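Local coordinates for antigen MTB48, Mycobacterial protein (PDB 4WJ1) that is the EspB protein exported by the ESX-1 type VII secretion system and is probably involved in DNA conjugation, at least in the recipient strain, at residues Tyr10-Leu15 and Ala80-Glu85; Glu16-Glu21 and Asn179-Trp184; Asp37-Thr42 and Asp264-Tyr269; Met50-Lys55 and Gln276-Gly281; Ile145-Asp150 and Lys226-His231. One frame throughout, in Å; residues are numbered along the deposited sequence.

Interaction 1. Residues Tyr10-Leu15 and Ala80-Glu85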
# COMPACT_ATOMS: atom_id res chain seq x y z
N TYR A 10 -9.56 -32.52 11.01
CA TYR A 10 -9.45 -31.80 9.74
C TYR A 10 -10.51 -32.28 8.78
O TYR A 10 -10.90 -33.44 8.81
CB TYR A 10 -8.09 -32.02 9.11
CG TYR A 10 -7.67 -33.46 9.20
CD1 TYR A 10 -8.11 -34.39 8.27
CD2 TYR A 10 -6.86 -33.89 10.24
CE1 TYR A 10 -7.75 -35.71 8.37
CE2 TYR A 10 -6.49 -35.22 10.34
CZ TYR A 10 -6.93 -36.12 9.41
OH TYR A 10 -6.55 -37.44 9.52
N GLU A 11 -10.98 -31.39 7.93
CA GLU A 11 -11.75 -31.80 6.78
C GLU A 11 -11.00 -31.32 5.56
O GLU A 11 -10.82 -30.12 5.38
CB GLU A 11 -13.17 -31.27 6.84
CG GLU A 11 -14.04 -32.10 7.78
CD GLU A 11 -15.14 -31.29 8.45
OE1 GLU A 11 -15.51 -30.22 7.91
OE2 GLU A 11 -15.63 -31.72 9.52
N LEU A 12 -10.51 -32.27 4.77
CA LEU A 12 -9.61 -31.93 3.67
C LEU A 12 -10.21 -30.92 2.67
O LEU A 12 -9.52 -29.99 2.27
CB LEU A 12 -9.15 -33.20 2.96
CG LEU A 12 -8.43 -34.19 3.89
CD1 LEU A 12 -8.20 -35.52 3.19
CD2 LEU A 12 -7.09 -33.60 4.37
N PRO A 13 -11.49 -31.10 2.26
CA PRO A 13 -12.03 -30.06 1.38
C PRO A 13 -12.04 -28.68 2.03
O PRO A 13 -11.77 -27.69 1.35
CB PRO A 13 -13.47 -30.53 1.11
CG PRO A 13 -13.41 -32.01 1.31
CD PRO A 13 -12.41 -32.24 2.40
N GLY A 14 -12.34 -28.61 3.32
CA GLY A 14 -12.31 -27.35 4.04
C GLY A 14 -10.94 -26.72 3.99
O GLY A 14 -10.81 -25.49 3.94
N LEU A 15 -9.90 -27.55 4.00
CA LEU A 15 -8.54 -27.03 3.91
C LEU A 15 -8.28 -26.47 2.50
O LEU A 15 -7.62 -25.44 2.36
CB LEU A 15 -7.52 -28.10 4.28
CG LEU A 15 -7.52 -28.65 5.71
CD1 LEU A 15 -6.44 -29.69 5.88
CD2 LEU A 15 -7.33 -27.57 6.75
N ALA A 80 -0.25 -33.92 4.41
CA ALA A 80 0.15 -34.71 5.56
C ALA A 80 -1.05 -35.45 6.16
O ALA A 80 -0.94 -36.62 6.54
CB ALA A 80 0.82 -33.83 6.61
N TYR A 81 -2.19 -34.77 6.24
CA TYR A 81 -3.38 -35.38 6.82
C TYR A 81 -3.88 -36.48 5.90
O TYR A 81 -4.41 -37.50 6.37
CB TYR A 81 -4.48 -34.35 7.09
CG TYR A 81 -4.03 -33.23 8.00
CD1 TYR A 81 -3.06 -33.44 8.97
CD2 TYR A 81 -4.56 -31.95 7.87
CE1 TYR A 81 -2.64 -32.41 9.79
CE2 TYR A 81 -4.15 -30.91 8.69
CZ TYR A 81 -3.19 -31.15 9.65
OH TYR A 81 -2.77 -30.13 10.47
N GLN A 82 -3.69 -36.29 4.60
CA GLN A 82 -4.04 -37.32 3.64
C GLN A 82 -3.26 -38.60 3.93
O GLN A 82 -3.82 -39.70 3.89
CB GLN A 82 -3.77 -36.86 2.21
CG GLN A 82 -4.17 -37.88 1.16
CD GLN A 82 -5.67 -38.14 1.17
OE1 GLN A 82 -6.14 -39.19 1.61
NE2 GLN A 82 -6.43 -37.16 0.68
N LYS A 83 -1.98 -38.46 4.23
CA LYS A 83 -1.16 -39.63 4.50
C LYS A 83 -1.60 -40.28 5.80
O LYS A 83 -1.65 -41.50 5.90
CB LYS A 83 0.33 -39.27 4.55
CG LYS A 83 1.04 -39.44 3.21
CD LYS A 83 1.72 -40.81 3.12
CE LYS A 83 2.80 -40.86 2.02
NZ LYS A 83 3.63 -42.10 2.09
N ILE A 84 -1.93 -39.45 6.78
CA ILE A 84 -2.38 -39.96 8.07
C ILE A 84 -3.66 -40.76 7.87
O ILE A 84 -3.83 -41.84 8.44
CB ILE A 84 -2.59 -38.80 9.08
CG1 ILE A 84 -1.24 -38.38 9.65
CG2 ILE A 84 -3.53 -39.19 10.19
CD1 ILE A 84 -1.26 -37.06 10.39
N GLU A 85 -4.53 -40.24 7.01
CA GLU A 85 -5.80 -40.87 6.71
C GLU A 85 -5.60 -42.22 6.04
O GLU A 85 -6.31 -43.18 6.34
CB GLU A 85 -6.64 -39.96 5.81
CG GLU A 85 -8.12 -39.93 6.18
CD GLU A 85 -8.34 -39.57 7.63
OE1 GLU A 85 -7.67 -38.63 8.10
OE2 GLU A 85 -9.14 -40.23 8.32
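Two tyrosine rings lie nearly parallel and displaced where the lead-in to helix 12-22 meets helix 40-96. The Tyr10 and Tyr81 planes differ by 8° in an offset stack, with the ring centroids 4.5 Å apart. The shift is large enough that the methylene of Tyr81, not its ring centre, sits over the middle of the Tyr10 ring, and this CH-pi contact places Tyr81 CB 3.6 Å from the Tyr10 centroid. Tyr10 reaches this place with CG in the crowded position between its backbone N and carbonyl carbon (chi1 44°).

Tyr81 and Glu85, one helical turn apart, have the spacing of the YxxxD/E motif of type VII secretion substrates, here on the long helix of the PE domain. The Tyr81 hydroxyl is hydrogen-bonded to the indole NE1 of Trp184, which begins a Trp-x-Gly sequence. Tyr10 meets Glu85 tip to tip, its ring and the carboxylate turned 71° apart, but the two oxygens are modelled too close for a hydrogen bond to be inferred.

Leucines from the first turn of helix 12-22 close in around Tyr81. Leu15 CD1 comes up at the ring edge, in plane, 3.5 Å from Tyr81 CD2. Leu12 divides its methyls: CD2 rests 3.8 Å from Tyr81 CB, while CD1 lies 3.5 Å from Gln82 NE2, whose chain bends back at chi2.

Interaction 2. Residues Glu16-Glu21 and Asn179-Trp184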
# COMPACT_ATOMS: atom_id res chain seq x y z
N GLU A 16 -8.78 -27.14 1.47
CA GLU A 16 -8.68 -26.60 0.11
C GLU A 16 -9.37 -25.25 0.01
O GLU A 16 -8.76 -24.29 -0.45
CB GLU A 16 -9.30 -27.53 -0.93
CG GLU A 16 -8.29 -28.16 -1.87
CD GLU A 16 -7.29 -27.17 -2.42
OE1 GLU A 16 -7.71 -26.17 -3.03
OE2 GLU A 16 -6.08 -27.40 -2.24
N ARG A 17 -10.64 -25.19 0.42
CA ARG A 17 -11.39 -23.94 0.38
C ARG A 17 -10.58 -22.82 1.02
O ARG A 17 -10.52 -21.72 0.49
CB ARG A 17 -12.75 -24.08 1.08
CG ARG A 17 -13.89 -24.60 0.19
CD ARG A 17 -14.94 -25.45 0.96
NE ARG A 17 -15.12 -25.04 2.36
CZ ARG A 17 -15.73 -25.78 3.29
NH1 ARG A 17 -16.23 -26.98 2.99
NH2 ARG A 17 -15.85 -25.32 4.54
N LYS A 18 -9.93 -23.11 2.14
CA LYS A 18 -9.17 -22.08 2.84
C LYS A 18 -7.89 -21.70 2.11
O LYS A 18 -7.51 -20.53 2.10
CB LYS A 18 -8.80 -22.53 4.24
CG LYS A 18 -8.27 -21.40 5.08
CD LYS A 18 -9.42 -20.51 5.55
CE LYS A 18 -9.06 -19.05 5.47
NZ LYS A 18 -9.62 -18.45 4.27
N ALA A 19 -7.20 -22.68 1.55
CA ALA A 19 -5.99 -22.38 0.80
C ALA A 19 -6.40 -21.54 -0.40
O ALA A 19 -5.72 -20.60 -0.80
CB ALA A 19 -5.28 -23.65 0.37
N HIS A 20 -7.55 -21.88 -0.95
CA HIS A 20 -8.08 -21.19 -2.12
C HIS A 20 -8.40 -19.74 -1.76
O HIS A 20 -8.00 -18.84 -2.48
CB HIS A 20 -9.30 -21.92 -2.66
CG HIS A 20 -9.97 -21.22 -3.80
ND1 HIS A 20 -9.42 -21.18 -5.06
CD2 HIS A 20 -11.13 -20.54 -3.87
CE1 HIS A 20 -10.22 -20.49 -5.86
NE2 HIS A 20 -11.27 -20.10 -5.16
N GLU A 21 -9.09 -19.51 -0.63
CA GLU A 21 -9.39 -18.14 -0.21
C GLU A 21 -8.12 -17.33 -0.02
O GLU A 21 -8.08 -16.15 -0.36
CB GLU A 21 -10.18 -18.10 1.09
CG GLU A 21 -11.59 -18.65 1.03
CD GLU A 21 -12.24 -18.68 2.41
OE1 GLU A 21 -11.92 -19.59 3.21
OE2 GLU A 21 -13.06 -17.78 2.71
N ASN A 179 -10.83 -15.69 8.71
CA ASN A 179 -11.59 -16.82 9.21
C ASN A 179 -10.78 -18.11 9.12
O ASN A 179 -10.19 -18.39 8.09
CB ASN A 179 -12.90 -16.96 8.42
CG ASN A 179 -12.66 -17.13 6.91
OD1 ASN A 179 -11.90 -16.37 6.28
ND2 ASN A 179 -13.31 -18.14 6.33
N PRO A 180 -10.73 -18.88 10.20
CA PRO A 180 -10.08 -20.19 10.17
C PRO A 180 -10.83 -21.19 9.29
O PRO A 180 -12.04 -21.13 9.25
CB PRO A 180 -10.13 -20.65 11.64
CG PRO A 180 -10.31 -19.40 12.43
CD PRO A 180 -11.11 -18.48 11.57
N ALA A 181 -10.11 -22.11 8.66
CA ALA A 181 -10.73 -23.20 7.91
C ALA A 181 -11.75 -23.97 8.75
O ALA A 181 -11.58 -24.14 9.96
CB ALA A 181 -9.67 -24.15 7.38
N GLU A 182 -12.80 -24.45 8.09
CA GLU A 182 -13.85 -25.21 8.75
C GLU A 182 -13.39 -26.63 9.09
O GLU A 182 -12.66 -27.26 8.31
CB GLU A 182 -15.10 -25.26 7.87
CG GLU A 182 -15.71 -23.89 7.55
CD GLU A 182 -16.33 -23.20 8.77
OE1 GLU A 182 -16.61 -23.88 9.79
OE2 GLU A 182 -16.54 -21.97 8.71
N GLY A 183 -13.80 -27.12 10.24
CA GLY A 183 -13.48 -28.48 10.66
C GLY A 183 -12.01 -28.75 10.93
O GLY A 183 -11.59 -29.90 11.05
N TRP A 184 -11.21 -27.70 11.01
CA TRP A 184 -9.80 -27.88 11.32
C TRP A 184 -9.56 -27.49 12.78
O TRP A 184 -9.94 -26.41 13.22
CB TRP A 184 -8.93 -27.05 10.38
CG TRP A 184 -7.48 -27.42 10.42
CD1 TRP A 184 -6.93 -28.55 10.98
CD2 TRP A 184 -6.39 -26.66 9.88
NE1 TRP A 184 -5.56 -28.53 10.82
CE2 TRP A 184 -5.20 -27.38 10.15
CE3 TRP A 184 -6.30 -25.44 9.21
CZ2 TRP A 184 -3.94 -26.93 9.76
CZ3 TRP A 184 -5.05 -24.99 8.82
CH2 TRP A 184 -3.88 -25.74 9.10
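This is a helix-to-loop contact without a cross-segment hydrogen bond, joining helix 12-22 of the PE domain to the connection between helices 154-178 and 187-230 of the PPE domain. The loop contains a type II beta turn from Ala181 to Trp184, with Gly183 at positive phi; Trp184 opens the Trp-x-Gly sequence of the PPE helix-turn-helix.

Lys18 carries most of the contact with its hydrocarbon part. CG is anti to the backbone N (chi1 -168°), and the chain then bends at each later torsion, curling alongside the loop backbone. Lys18 CB meets Ala181 CB at 3.6 Å, and farther out Lys18 CE lies 2.9 Å from Asn179 O, a tight approach. Lys18 NZ forms a salt bridge with Glu21 OE1 at 2.8 Å, arriving from above the carboxylate plane, and also hydrogen-bonds His176 O at the end of helix 154-178. Glu21 and Asn179 point tip to tip with ND2 3.6 Å from OE2, too long for a bond.

Arg17 NH2 touches Glu182 CG at 3.3 Å, yet the carboxylate leads away. The lysine charge is thus probably balanced largely by Glu21, so that its methylenes meet the loop by packing while NZ reaches the PPE domain through His176 O.

Interaction 3. Residues Asp37-Thr42 and Asp264-Tyr269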
# COMPACT_ATOMS: atom_id res chain seq x y z
N ASP A 37 2.68 21.09 -11.90
CA ASP A 37 3.51 22.15 -12.47
C ASP A 37 4.97 21.84 -12.21
O ASP A 37 5.29 20.84 -11.57
CB ASP A 37 3.13 23.51 -11.89
CG ASP A 37 3.25 23.55 -10.36
OD1 ASP A 37 4.39 23.43 -9.85
OD2 ASP A 37 2.21 23.71 -9.68
N GLU A 38 5.85 22.72 -12.67
CA GLU A 38 7.30 22.47 -12.61
C GLU A 38 8.01 23.23 -11.49
O GLU A 38 9.23 23.30 -11.48
CB GLU A 38 7.95 22.85 -13.94
CG GLU A 38 7.53 21.99 -15.11
CD GLU A 38 8.00 20.57 -14.96
OE1 GLU A 38 9.18 20.38 -14.62
OE2 GLU A 38 7.19 19.64 -15.18
N LEU A 39 7.25 23.79 -10.55
CA LEU A 39 7.86 24.41 -9.38
C LEU A 39 8.69 23.38 -8.62
O LEU A 39 8.34 22.20 -8.58
CB LEU A 39 6.80 25.00 -8.45
CG LEU A 39 6.05 26.20 -8.98
CD1 LEU A 39 4.87 26.51 -8.07
CD2 LEU A 39 6.99 27.39 -9.09
N ALA A 40 9.78 23.85 -8.01
CA ALA A 40 10.68 22.97 -7.29
C ALA A 40 9.94 22.32 -6.12
O ALA A 40 10.07 21.12 -5.89
CB ALA A 40 11.90 23.73 -6.80
N THR A 41 9.17 23.12 -5.39
CA THR A 41 8.35 22.62 -4.29
C THR A 41 7.41 21.54 -4.79
O THR A 41 7.29 20.48 -4.18
CB THR A 41 7.54 23.77 -3.63
OG1 THR A 41 8.43 24.66 -2.97
CG2 THR A 41 6.56 23.24 -2.61
N THR A 42 6.76 21.79 -5.92
CA THR A 42 5.84 20.82 -6.48
C THR A 42 6.56 19.51 -6.82
O THR A 42 6.05 18.44 -6.53
CB THR A 42 5.16 21.36 -7.72
OG1 THR A 42 4.28 22.43 -7.35
CG2 THR A 42 4.36 20.26 -8.42
N ASP A 264 4.95 35.39 -1.02
CA ASP A 264 4.14 34.93 0.10
C ASP A 264 3.38 33.66 -0.26
O ASP A 264 3.33 32.73 0.53
CB ASP A 264 3.17 36.02 0.56
CG ASP A 264 3.89 37.21 1.19
OD1 ASP A 264 5.11 37.10 1.47
OD2 ASP A 264 3.23 38.24 1.42
N ALA A 265 2.83 33.60 -1.47
CA ALA A 265 2.10 32.40 -1.89
C ALA A 265 3.01 31.19 -2.01
O ALA A 265 2.60 30.08 -1.69
CB ALA A 265 1.41 32.64 -3.21
N LEU A 266 4.23 31.39 -2.49
CA LEU A 266 5.13 30.28 -2.69
C LEU A 266 5.63 29.78 -1.33
O LEU A 266 5.78 28.57 -1.12
CB LEU A 266 6.29 30.70 -3.59
CG LEU A 266 5.96 30.84 -5.07
CD1 LEU A 266 6.99 31.69 -5.78
CD2 LEU A 266 5.86 29.47 -5.73
N GLU A 267 5.86 30.71 -0.41
CA GLU A 267 6.24 30.37 0.94
C GLU A 267 5.14 29.56 1.61
O GLU A 267 5.40 28.53 2.22
CB GLU A 267 6.53 31.64 1.75
CG GLU A 267 6.96 31.41 3.19
CD GLU A 267 7.51 32.67 3.86
OE1 GLU A 267 7.31 33.79 3.32
OE2 GLU A 267 8.16 32.55 4.93
N ALA A 268 3.90 30.01 1.48
CA ALA A 268 2.78 29.30 2.07
C ALA A 268 2.63 27.93 1.44
O ALA A 268 2.22 26.97 2.09
CB ALA A 268 1.50 30.11 1.90
N TYR A 269 2.96 27.84 0.16
CA TYR A 269 2.87 26.58 -0.57
C TYR A 269 3.94 25.59 -0.09
O TYR A 269 3.68 24.40 0.10
CB TYR A 269 3.01 26.86 -2.06
CG TYR A 269 2.94 25.65 -2.96
CD1 TYR A 269 1.90 24.72 -2.84
CD2 TYR A 269 3.89 25.45 -3.95
CE1 TYR A 269 1.83 23.63 -3.67
CE2 TYR A 269 3.83 24.36 -4.78
CZ TYR A 269 2.80 23.45 -4.64
OH TYR A 269 2.76 22.38 -5.49
O HOH W 1 7.69 26.93 -3.34
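The Tyr269 ring has Thr42 OG1 at its edge, in plane beside the hydroxyl, while Thr41 CG2 and Leu39 CD1 approach it obliquely; Phe220 and Leu227 of helix 187-230 also pack against this residue. The contact joins the start of helix 40-96, from the PE domain, to helix 248-272, from the PPE domain, within the elongated helical bundle of the two.

Tyr269 extends toward the start of helix 40-96 with CG anti to its backbone N (chi1 -180°). Its OH and Thr42 OG1 form a very short hydrogen bond of 2.4 Å, in which either could be the donor. Thr42 OG1 also lies 2.7 Å from Asp37 OD1, so the two hydroxyls and the carboxylate are gathered together. Asp37 OD1 takes the backbone N-H of Leu39 at 3.0 Å through its anti lone pair. This Asx turn shapes the chain just before the helix, whose N-cap position is Leu39, while Asp37 OD2 is hydrogen-bonded to His224 NE2. The carboxylate is therefore held at both oxygens, and its charge would tend to polarise the neighbouring hydroxyls.

Leu39 and Leu266 cross at about a right angle, Leu39 CD1 meeting Leu266 CD2 at 3.9 Å. Thr41 slides past Tyr269 in the opposite direction, its CG2 3.7 Å from Tyr269 CE2. Thr41 OG1 turns to a water 2.4 Å away, which donates a weak bond to the backbone oxygen of Leu266.

Interaction 4. Residues Met50-Lys55 and Gln276-Gly281; sequences MASAAK and QEIRPG
The single hydrogen bond across this contact is weak: the backbone N of Ile278 donates to Ser52 OG at 3.4 Å, although the N-H points well at the oxygen (162°). Ser52 places OG anti to its carbonyl carbon, facing the extended chain of residues 276-281. Charges lie to one side of this bond. Glu277 OE2 and Arg279 NE pair at 3.5 Å, but the oxygen stands well out of the guanidinium plane and no N-H is aimed at it. Lys55 NZ, at 4.3 Å from Glu277 OE2, is beyond salt-bridge distance, and its attraction is probably diffuse.

Packing takes over from here. Ile278 CG1 rests 3.6 Å from Ser52 OG, after which the side chain leads away from helix 40-96 toward Glu209 and Arg212 of helix 187-230. Lys55 starts with CG anti to the backbone N (chi1 173°) and crosses Pro280 obliquely, its CG 3.7 Å from Pro280 CD; Pro280 also meets Leu56, Thr59 and Met206.

With Gln276 N bonded to Glu216 and Gly281 O to Trp202, residues 276-281 form an extended tail after helix 248-272, laid along helices 40-96 and 187-230 and so bridging the PE and PPE parts of the helical bundle.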
# COMPACT_ATOMS: atom_id res chain seq x y z
N MSE A 50 5.02 9.92 -4.83
CA MSE A 50 5.23 8.82 -5.76
C MSE A 50 6.07 7.73 -5.09
O MSE A 50 5.85 6.54 -5.30
CB MSE A 50 5.90 9.30 -7.04
CG MSE A 50 5.07 10.24 -7.90
SE MSE A 50 3.23 9.63 -8.25
CE MSE A 50 2.38 10.70 -6.85
N ALA A 51 7.03 8.15 -4.27
CA ALA A 51 7.93 7.20 -3.64
C ALA A 51 7.16 6.37 -2.62
O ALA A 51 7.33 5.16 -2.54
CB ALA A 51 9.10 7.92 -2.98
N SER A 52 6.30 7.02 -1.85
CA SER A 52 5.42 6.32 -0.93
C SER A 52 4.51 5.34 -1.67
O SER A 52 4.37 4.21 -1.25
CB SER A 52 4.59 7.32 -0.13
OG SER A 52 5.42 8.02 0.80
N ALA A 53 3.91 5.79 -2.77
CA ALA A 53 3.02 4.93 -3.55
C ALA A 53 3.77 3.69 -4.03
O ALA A 53 3.25 2.58 -3.95
CB ALA A 53 2.44 5.69 -4.74
N ALA A 54 4.98 3.88 -4.53
CA ALA A 54 5.80 2.78 -5.01
C ALA A 54 6.15 1.82 -3.86
O ALA A 54 6.14 0.60 -4.05
CB ALA A 54 7.06 3.31 -5.67
N LYS A 55 6.46 2.37 -2.69
CA LYS A 55 6.81 1.55 -1.54
C LYS A 55 5.61 0.72 -1.12
O LYS A 55 5.74 -0.45 -0.77
CB LYS A 55 7.31 2.42 -0.37
CG LYS A 55 7.55 1.65 0.94
CD LYS A 55 8.84 0.86 0.93
CE LYS A 55 9.58 0.95 2.27
NZ LYS A 55 10.16 2.31 2.53
N GLN A 276 4.49 13.73 5.17
CA GLN A 276 5.36 12.78 5.84
C GLN A 276 5.44 11.46 5.08
O GLN A 276 4.50 11.06 4.39
CB GLN A 276 4.90 12.54 7.28
CG GLN A 276 3.42 12.78 7.55
CD GLN A 276 3.09 12.70 9.03
OE1 GLN A 276 3.55 13.53 9.83
NE2 GLN A 276 2.28 11.70 9.41
N GLU A 277 6.60 10.82 5.19
CA GLU A 277 6.88 9.54 4.55
C GLU A 277 5.92 8.47 5.05
O GLU A 277 5.61 8.41 6.23
CB GLU A 277 8.33 9.12 4.81
CG GLU A 277 8.77 7.88 4.05
CD GLU A 277 10.20 7.45 4.38
OE1 GLU A 277 10.90 8.19 5.11
OE2 GLU A 277 10.60 6.37 3.90
N ILE A 278 5.44 7.65 4.13
CA ILE A 278 4.62 6.50 4.46
C ILE A 278 5.57 5.32 4.56
O ILE A 278 6.18 4.94 3.56
CB ILE A 278 3.54 6.21 3.40
CG1 ILE A 278 2.73 7.48 3.09
CG2 ILE A 278 2.62 5.10 3.85
CD1 ILE A 278 1.92 7.97 4.26
N ARG A 279 5.72 4.76 5.75
CA ARG A 279 6.60 3.62 5.91
C ARG A 279 5.84 2.38 6.35
O ARG A 279 5.73 2.11 7.54
CB ARG A 279 7.71 3.94 6.90
CG ARG A 279 9.07 4.00 6.24
CD ARG A 279 9.97 5.01 6.92
NE ARG A 279 11.37 4.64 6.82
CZ ARG A 279 12.36 5.29 7.42
NH1 ARG A 279 12.09 6.37 8.14
NH2 ARG A 279 13.62 4.88 7.27
N PRO A 280 5.28 1.63 5.39
CA PRO A 280 4.51 0.45 5.78
C PRO A 280 5.44 -0.69 6.19
O PRO A 280 6.47 -0.93 5.56
CB PRO A 280 3.75 0.09 4.50
CG PRO A 280 4.70 0.52 3.40
CD PRO A 280 5.33 1.80 3.93
N GLY A 281 5.07 -1.40 7.25
CA GLY A 281 5.83 -2.57 7.64
C GLY A 281 5.59 -3.72 6.69
O GLY A 281 4.51 -3.86 6.11

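Interaction 5. Residues Ile145-Asp150 and Lys226-His231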
# COMPACT_ATOMS: atom_id res chain seq x y z
N ILE A 145 5.03 29.40 -14.86
CA ILE A 145 5.27 28.01 -14.52
C ILE A 145 4.00 27.38 -13.95
O ILE A 145 3.61 26.29 -14.35
CB ILE A 145 6.42 27.87 -13.52
CG1 ILE A 145 7.75 28.17 -14.19
CG2 ILE A 145 6.46 26.48 -12.89
CD1 ILE A 145 8.86 28.35 -13.22
N ILE A 146 3.37 28.10 -13.03
CA ILE A 146 2.14 27.62 -12.41
C ILE A 146 1.04 27.41 -13.46
O ILE A 146 0.37 26.37 -13.47
CB ILE A 146 1.65 28.61 -11.32
CG1 ILE A 146 2.59 28.56 -10.12
CG2 ILE A 146 0.24 28.26 -10.86
CD1 ILE A 146 2.41 29.72 -9.18
N HIS A 147 0.87 28.37 -14.36
CA HIS A 147 -0.31 28.31 -15.21
C HIS A 147 -0.08 27.59 -16.53
O HIS A 147 -1.04 27.28 -17.24
CB HIS A 147 -0.85 29.71 -15.42
CG HIS A 147 -1.53 30.25 -14.20
ND1 HIS A 147 -2.88 30.12 -13.99
CD2 HIS A 147 -1.03 30.88 -13.11
CE1 HIS A 147 -3.19 30.65 -12.81
NE2 HIS A 147 -2.09 31.11 -12.26
N SER A 148 1.16 27.24 -16.84
CA SER A 148 1.42 26.44 -18.02
C SER A 148 1.20 24.95 -17.71
O SER A 148 1.21 24.10 -18.59
CB SER A 148 2.83 26.68 -18.55
OG SER A 148 3.76 25.91 -17.84
N GLY A 149 1.01 24.64 -16.43
CA GLY A 149 0.70 23.28 -16.05
C GLY A 149 -0.79 23.12 -15.86
O GLY A 149 -1.60 23.86 -16.45
N ASP A 150 -1.16 22.17 -15.01
CA ASP A 150 -2.56 21.94 -14.68
C ASP A 150 -2.89 22.58 -13.34
O ASP A 150 -2.69 21.98 -12.28
CB ASP A 150 -2.87 20.44 -14.66
CG ASP A 150 -4.28 20.14 -14.19
OD1 ASP A 150 -5.15 21.05 -14.28
OD2 ASP A 150 -4.52 19.00 -13.73
N LYS A 226 -4.67 26.41 -3.09
CA LYS A 226 -4.44 27.69 -2.42
C LYS A 226 -3.35 28.49 -3.13
O LYS A 226 -3.41 29.72 -3.18
CB LYS A 226 -4.09 27.45 -0.95
CG LYS A 226 -4.10 28.67 -0.05
CD LYS A 226 -4.27 28.23 1.41
CE LYS A 226 -3.32 28.96 2.35
NZ LYS A 226 -2.92 28.10 3.53
N LEU A 227 -2.36 27.79 -3.68
CA LEU A 227 -1.27 28.46 -4.38
C LEU A 227 -1.83 29.12 -5.64
O LEU A 227 -1.58 30.29 -5.92
CB LEU A 227 -0.17 27.47 -4.74
CG LEU A 227 0.84 28.04 -5.74
CD1 LEU A 227 1.73 29.08 -5.08
CD2 LEU A 227 1.66 26.93 -6.38
N VAL A 228 -2.62 28.37 -6.39
CA VAL A 228 -3.21 28.88 -7.61
C VAL A 228 -4.14 30.07 -7.31
O VAL A 228 -4.15 31.06 -8.03
CB VAL A 228 -3.97 27.77 -8.34
CG1 VAL A 228 -4.85 28.36 -9.45
CG2 VAL A 228 -2.98 26.77 -8.88
N ALA A 229 -4.87 29.97 -6.21
CA ALA A 229 -5.80 31.01 -5.77
C ALA A 229 -5.12 32.29 -5.32
O ALA A 229 -5.58 33.38 -5.64
CB ALA A 229 -6.68 30.47 -4.64
N ASN A 230 -4.02 32.18 -4.58
CA ASN A 230 -3.39 33.37 -4.03
C ASN A 230 -2.20 33.89 -4.82
O ASN A 230 -1.74 34.99 -4.57
CB ASN A 230 -2.95 33.14 -2.59
CG ASN A 230 -4.11 32.81 -1.69
OD1 ASN A 230 -5.26 33.11 -2.02
ND2 ASN A 230 -3.81 32.19 -0.55
N HIS A 231 -1.66 33.09 -5.73
CA HIS A 231 -0.50 33.54 -6.47
C HIS A 231 -0.95 34.39 -7.64
O HIS A 231 -2.03 34.18 -8.18
CB HIS A 231 0.34 32.36 -6.97
CG HIS A 231 1.66 32.76 -7.53
ND1 HIS A 231 1.81 33.24 -8.81
CD2 HIS A 231 2.90 32.78 -6.97
CE1 HIS A 231 3.08 33.52 -9.03
NE2 HIS A 231 3.76 33.25 -7.93
O HOH W 2 -2.16 31.75 -9.53
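Apolar contacts centre on Ile146, which projects from helix 139-147 toward the end of helix 187-230. CG1 is anti to the carbonyl carbon (chi1 -70°) and the chain continues extended, so that CD1 forms the tip and CG2 the flank. Tip to tip, Ile146 CD1 meets Leu227 CD2 at 4.0 Å. On the flank Ile146 and Val228 slide past each other in opposite directions, CG2 to CG2 at 4.1 Å.

The same Ile146 CD1 also makes a CH-pi contact. It stands over the face of the His231 imidazole, 3.6 Å from the centroid and 13° off the ring normal, so the methyl is nearly central. His231 puts its ring there with CG anti to the backbone N (chi1 -170°), and its NE2 is bonded to Ser262 OG, which helps to fix the ring's rotation.

His231 is the residue at which the chain leaves helix 187-230, and the contact packs this helix end against the short helix 139-147 within the PPE domain. Leu39, just ahead of helix 40-96, touches both Ile146 and Leu227, bringing the PE part to the same cluster.

Polar contacts pass through one water. His147 NE2 lies 2.8 Å from it, with the water in the imidazole plane at the ring edge. The water lies 2.6 Å from Val228 O and 2.8 Å from His231 O and can donate to these carbonyls, but other acceptors compete for its protons. His147 CE1 approaches Val228 CG1 at 4.4 Å.

How the interactions relate
The contacts are spread along an elongated helical bundle, with helix 40-96 shared by interactions 1, 3 and 4. Interactions 1 and 2, centres 12 Å apart, share helix 12-22 and bring together the PE and PPE sequence motifs through Tyr81 and Trp184. Interactions 3 and 5, centres 9 Å apart, meet on the opposite side of the chain's centre, the centre of interaction 3 about 63 Å from that of interaction 1. Interaction 4 lies between, its centre about 22 Å from that of interaction 3. In sequence interactions 1 to 4 cross one another, whereas interaction 5 falls within the spans of interactions 3 and 4 and after interaction 1. Interactions 2, 3 and 4 tie PE to PPE at separate levels.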